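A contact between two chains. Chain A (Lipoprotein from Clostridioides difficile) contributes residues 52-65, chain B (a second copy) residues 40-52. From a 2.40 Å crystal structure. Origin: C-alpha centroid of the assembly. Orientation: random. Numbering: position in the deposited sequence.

Chain A 52-65: DNYKLEVISPKHLK
Chain B 40-52: HNYVLIHTYKKTD

How do the two chains lie against each other? Strand 52-58 of chain A runs antiparallel to strand 40-52 of chain B, their directions 153° apart and both backbones extended. Leu44(B), His46(B), Tyr48(B) and Lys50(B) lie opposite Val58(A), Leu56(A), Tyr54(A) and Asp52(A), in that order, their side chains sharing one face of the sheet; those of Ile45(B), Thr47(B) and Lys49(B) share the other with Glu57(A), Lys55(A) and Asn53(A). The two stretches together bury 987 Å².

What meets the beginning of the chain B strand? Tyr42(B) (chi1 m, chi2 -93°) offers its ring carbon CD1 to Pro61(A) CG at 3.6 Å, and at its edge to Leu64(A) CD1 (m, t) at 3.8 Å. Val43(B) O accepts two hydrogen bonds, from Ile59(A) N (2.9 Å) and Ser60(A) N (3.2 Å), as chain A leaves its strand. Val43(B) is t; its CG1 lies 3.5 Å from CD1 of Ile59(A) (p, t).

Which groups join the middle? Leu44(B) (m, p) brings CD2 within 4.0 Å of both Leu56(A) CB and Val58(A) CG2, an apolar cluster suited to its buried face. Ile45(B) and Glu57(A) exchange two backbone hydrogen bonds: Ile45(B) N to Glu57(A) O, 2.8 Å, and Glu57(A) N to Ile45(B) O, 3.0 Å. His46(B) (m) lays its ring face under Leu56(A) CD2, 4.2 Å from the ring centroid. Thr47(B) repeats the paired hydrogen bonding: its N reaches Lys55(A) O at 2.9 Å, and its O receives Lys55(A) N at 2.8 Å.

How does the far end close? Tyr48(B) (t, 79°) meets Tyr54(A) (m, -81°) obliquely, centroids 4.9 Å apart and planes at 39°, while its OH donates to Asp52(A) OD2 at 3.1 Å, giving the hydroxyl of this largely buried tyrosine a carboxylate acceptor. Lys49(B) N to Asn53(A) O (3.0 Å) and Asn53(A) N to Lys49(B) O (2.9 Å) form the last backbone hydrogen-bonded pair. Beyond it, Thr51(B) CG2 packs 3.7 Å from Asn53(A) CB.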

# COMPACT_ATOMS: atom_id res chain seq x y z
N ASP A 52 12.54 4.72 -4.86
CA ASP A 52 12.02 5.99 -5.36
C ASP A 52 10.54 6.13 -5.04
O ASP A 52 9.78 5.16 -5.06
CB ASP A 52 12.24 6.09 -6.87
CG ASP A 52 13.70 6.08 -7.24
OD1 ASP A 52 14.00 5.98 -8.44
OD2 ASP A 52 14.56 6.17 -6.34
N ASN A 53 10.13 7.35 -4.71
CA ASN A 53 8.72 7.66 -4.51
C ASN A 53 8.40 8.94 -5.28
O ASN A 53 8.99 9.99 -5.01
CB ASN A 53 8.37 7.82 -3.02
CG ASN A 53 6.94 8.33 -2.80
OD1 ASN A 53 6.67 9.53 -2.90
ND2 ASN A 53 6.04 7.42 -2.47
N TYR A 54 7.48 8.83 -6.23
CA TYR A 54 7.04 9.94 -7.06
C TYR A 54 5.58 10.25 -6.76
O TYR A 54 4.77 9.34 -6.62
CB TYR A 54 7.21 9.60 -8.53
CG TYR A 54 8.63 9.61 -9.06
CD1 TYR A 54 9.24 10.80 -9.41
CD2 TYR A 54 9.34 8.43 -9.24
CE1 TYR A 54 10.52 10.82 -9.93
CE2 TYR A 54 10.63 8.45 -9.74
CZ TYR A 54 11.22 9.65 -10.09
OH TYR A 54 12.50 9.69 -10.60
N LYS A 55 5.24 11.53 -6.62
CA LYS A 55 3.85 11.94 -6.55
C LYS A 55 3.59 13.00 -7.61
O LYS A 55 4.34 13.97 -7.70
CB LYS A 55 3.50 12.47 -5.17
CG LYS A 55 2.06 12.88 -5.00
CD LYS A 55 1.67 12.82 -3.54
CE LYS A 55 0.41 13.63 -3.26
NZ LYS A 55 -0.61 12.79 -2.56
N LEU A 56 2.58 12.78 -8.44
CA LEU A 56 2.11 13.78 -9.40
C LEU A 56 0.71 14.19 -8.97
O LEU A 56 -0.20 13.35 -8.94
CB LEU A 56 2.07 13.25 -10.83
CG LEU A 56 3.02 12.14 -11.26
CD1 LEU A 56 2.90 11.96 -12.77
CD2 LEU A 56 4.47 12.43 -10.87
N GLU A 57 0.53 15.46 -8.64
CA GLU A 57 -0.79 15.96 -8.30
C GLU A 57 -1.20 17.07 -9.25
O GLU A 57 -0.42 17.99 -9.53
CB GLU A 57 -0.83 16.45 -6.85
CG GLU A 57 -2.08 17.26 -6.54
CD GLU A 57 -1.94 18.06 -5.29
OE1 GLU A 57 -1.07 17.68 -4.48
OE2 GLU A 57 -2.67 19.08 -5.14
N VAL A 58 -2.43 16.99 -9.75
CA VAL A 58 -2.91 17.95 -10.72
C VAL A 58 -3.51 19.15 -10.01
O VAL A 58 -4.30 19.00 -9.07
CB VAL A 58 -3.95 17.32 -11.66
CG1 VAL A 58 -4.16 18.25 -12.81
CG2 VAL A 58 -3.47 15.97 -12.13
N ILE A 59 -3.14 20.35 -10.46
CA ILE A 59 -3.66 21.58 -9.89
C ILE A 59 -4.48 22.38 -10.89
O ILE A 59 -5.52 22.92 -10.53
CB ILE A 59 -2.53 22.45 -9.29
CG1 ILE A 59 -1.45 22.78 -10.30
CG2 ILE A 59 -1.90 21.78 -8.07
CD1 ILE A 59 -0.43 23.77 -9.76
N SER A 60 -4.03 22.48 -12.16
CA SER A 60 -4.59 23.58 -12.96
C SER A 60 -5.99 23.34 -13.50
O SER A 60 -6.89 24.13 -13.16
CB SER A 60 -3.72 23.96 -14.15
OG SER A 60 -4.56 24.48 -15.17
N PRO A 61 -6.23 22.36 -14.37
CA PRO A 61 -7.60 22.25 -14.92
C PRO A 61 -8.50 21.91 -13.75
O PRO A 61 -8.30 20.90 -13.08
CB PRO A 61 -7.50 21.14 -15.97
CG PRO A 61 -6.04 20.79 -16.07
CD PRO A 61 -5.38 21.23 -14.78
N LYS A 62 -9.46 22.79 -13.47
CA LYS A 62 -10.19 22.73 -12.20
C LYS A 62 -10.78 21.35 -11.95
O LYS A 62 -10.78 20.85 -10.81
CB LYS A 62 -11.29 23.78 -12.18
CG LYS A 62 -11.81 24.07 -10.80
CD LYS A 62 -13.25 23.66 -10.64
CE LYS A 62 -13.91 24.50 -9.56
NZ LYS A 62 -13.88 25.97 -9.89
N HIS A 63 -11.28 20.71 -13.01
CA HIS A 63 -11.86 19.37 -12.90
C HIS A 63 -10.89 18.40 -12.23
O HIS A 63 -11.30 17.52 -11.47
CB HIS A 63 -12.27 18.88 -14.29
CG HIS A 63 -12.50 17.40 -14.38
ND1 HIS A 63 -12.12 16.67 -15.49
CD2 HIS A 63 -13.04 16.52 -13.51
CE1 HIS A 63 -12.42 15.40 -15.29
NE2 HIS A 63 -12.99 15.29 -14.10
N LEU A 64 -9.59 18.55 -12.51
CA LEU A 64 -8.61 17.59 -12.03
C LEU A 64 -7.94 18.00 -10.72
O LEU A 64 -7.24 17.18 -10.13
CB LEU A 64 -7.53 17.37 -13.08
CG LEU A 64 -8.03 16.85 -14.42
CD1 LEU A 64 -6.86 16.67 -15.36
CD2 LEU A 64 -8.80 15.57 -14.28
N LYS A 65 -8.16 19.24 -10.28
CA LYS A 65 -7.43 19.79 -9.14
C LYS A 65 -7.52 18.85 -7.95
O LYS A 65 -8.60 18.38 -7.60
CB LYS A 65 -8.00 21.15 -8.78
CG LYS A 65 -7.33 21.85 -7.61
CD LYS A 65 -8.16 23.06 -7.15
CE LYS A 65 -7.43 23.86 -6.08
NZ LYS A 65 -8.29 24.89 -5.40
N HIS B 40 -4.36 20.35 -25.34
CA HIS B 40 -4.93 20.59 -24.03
C HIS B 40 -3.78 20.82 -23.06
O HIS B 40 -2.70 20.25 -23.23
CB HIS B 40 -5.80 19.41 -23.57
CG HIS B 40 -6.97 19.81 -22.73
ND1 HIS B 40 -8.15 20.26 -23.27
CD2 HIS B 40 -7.15 19.81 -21.38
CE1 HIS B 40 -9.01 20.53 -22.30
NE2 HIS B 40 -8.42 20.26 -21.14
N ASN B 41 -4.00 21.65 -22.06
CA ASN B 41 -2.92 21.98 -21.14
C ASN B 41 -3.26 21.54 -19.73
O ASN B 41 -4.43 21.44 -19.35
CB ASN B 41 -2.57 23.44 -21.24
CG ASN B 41 -1.95 23.79 -22.60
OD1 ASN B 41 -0.88 23.29 -22.93
ND2 ASN B 41 -2.63 24.59 -23.39
N TYR B 42 -2.23 21.15 -18.98
CA TYR B 42 -2.39 20.70 -17.62
C TYR B 42 -1.27 21.30 -16.79
O TYR B 42 -0.20 21.59 -17.33
CB TYR B 42 -2.35 19.18 -17.52
CG TYR B 42 -3.32 18.51 -18.44
CD1 TYR B 42 -4.59 18.17 -18.00
CD2 TYR B 42 -2.96 18.20 -19.74
CE1 TYR B 42 -5.48 17.55 -18.83
CE2 TYR B 42 -3.84 17.57 -20.58
CZ TYR B 42 -5.11 17.25 -20.13
OH TYR B 42 -5.99 16.63 -20.98
N VAL B 43 -1.51 21.51 -15.50
CA VAL B 43 -0.43 21.83 -14.59
C VAL B 43 -0.44 20.83 -13.45
O VAL B 43 -1.47 20.60 -12.81
CB VAL B 43 -0.50 23.27 -14.06
CG1 VAL B 43 0.58 23.52 -13.06
CG2 VAL B 43 -0.34 24.25 -15.20
N LEU B 44 0.70 20.20 -13.24
CA LEU B 44 0.89 19.23 -12.18
C LEU B 44 2.00 19.75 -11.28
O LEU B 44 2.83 20.56 -11.70
CB LEU B 44 1.27 17.84 -12.72
CG LEU B 44 0.22 17.17 -13.61
CD1 LEU B 44 0.35 17.60 -15.07
CD2 LEU B 44 0.26 15.67 -13.48
N ILE B 45 2.00 19.28 -10.04
CA ILE B 45 3.19 19.35 -9.20
C ILE B 45 3.80 17.96 -9.13
O ILE B 45 3.09 16.97 -8.91
CB ILE B 45 2.86 19.91 -7.81
CG1 ILE B 45 2.31 21.33 -7.99
CG2 ILE B 45 4.12 19.92 -6.94
CD1 ILE B 45 1.57 21.85 -6.82
N HIS B 46 5.09 17.87 -9.43
CA HIS B 46 5.88 16.66 -9.31
C HIS B 46 6.69 16.73 -8.04
O HIS B 46 7.45 17.69 -7.85
CB HIS B 46 6.86 16.50 -10.46
CG HIS B 46 6.23 16.20 -11.76
ND1 HIS B 46 6.96 15.90 -12.89
CD2 HIS B 46 4.93 16.15 -12.12
CE1 HIS B 46 6.13 15.69 -13.90
NE2 HIS B 46 4.89 15.82 -13.45
N THR B 47 6.56 15.70 -7.21
CA THR B 47 7.37 15.55 -6.02
C THR B 47 8.10 14.21 -6.05
O THR B 47 7.51 13.17 -6.37
CB THR B 47 6.52 15.69 -4.78
OG1 THR B 47 6.01 17.02 -4.74
CG2 THR B 47 7.33 15.43 -3.54
N TYR B 48 9.38 14.24 -5.73
CA TYR B 48 10.19 13.04 -5.61
C TYR B 48 10.87 13.03 -4.25
O TYR B 48 11.50 14.02 -3.86
CB TYR B 48 11.24 13.01 -6.71
CG TYR B 48 12.34 11.99 -6.54
CD1 TYR B 48 12.12 10.65 -6.83
CD2 TYR B 48 13.61 12.37 -6.14
CE1 TYR B 48 13.13 9.72 -6.73
CE2 TYR B 48 14.64 11.43 -6.02
CZ TYR B 48 14.39 10.10 -6.32
OH TYR B 48 15.37 9.15 -6.21
N LYS B 49 10.71 11.93 -3.52
CA LYS B 49 11.55 11.64 -2.36
C LYS B 49 12.11 10.23 -2.51
O LYS B 49 11.40 9.31 -2.92
CB LYS B 49 10.79 11.80 -1.03
CG LYS B 49 9.45 11.08 -0.92
N LYS B 50 13.40 10.07 -2.23
CA LYS B 50 14.00 8.74 -2.12
C LYS B 50 13.70 8.23 -0.71
O LYS B 50 13.93 8.94 0.27
CB LYS B 50 15.50 8.81 -2.38
CG LYS B 50 16.05 7.64 -3.16
CD LYS B 50 17.57 7.68 -3.26
CE LYS B 50 18.02 8.68 -4.29
NZ LYS B 50 19.45 9.07 -4.10
N THR B 51 13.12 7.04 -0.60
CA THR B 51 12.60 6.57 0.68
C THR B 51 13.17 5.21 1.03
O THR B 51 13.61 4.46 0.15
CB THR B 51 11.05 6.49 0.69
OG1 THR B 51 10.62 5.33 -0.02
CG2 THR B 51 10.44 7.71 0.03
N ASP B 52 13.18 4.91 2.32
CA ASP B 52 13.70 3.65 2.82
C ASP B 52 12.65 2.55 2.75
O ASP B 52 11.46 2.80 2.96
CB ASP B 52 14.19 3.81 4.26
CG ASP B 52 15.33 4.79 4.38
OD1 ASP B 52 15.69 5.14 5.51
OD2 ASP B 52 15.87 5.23 3.34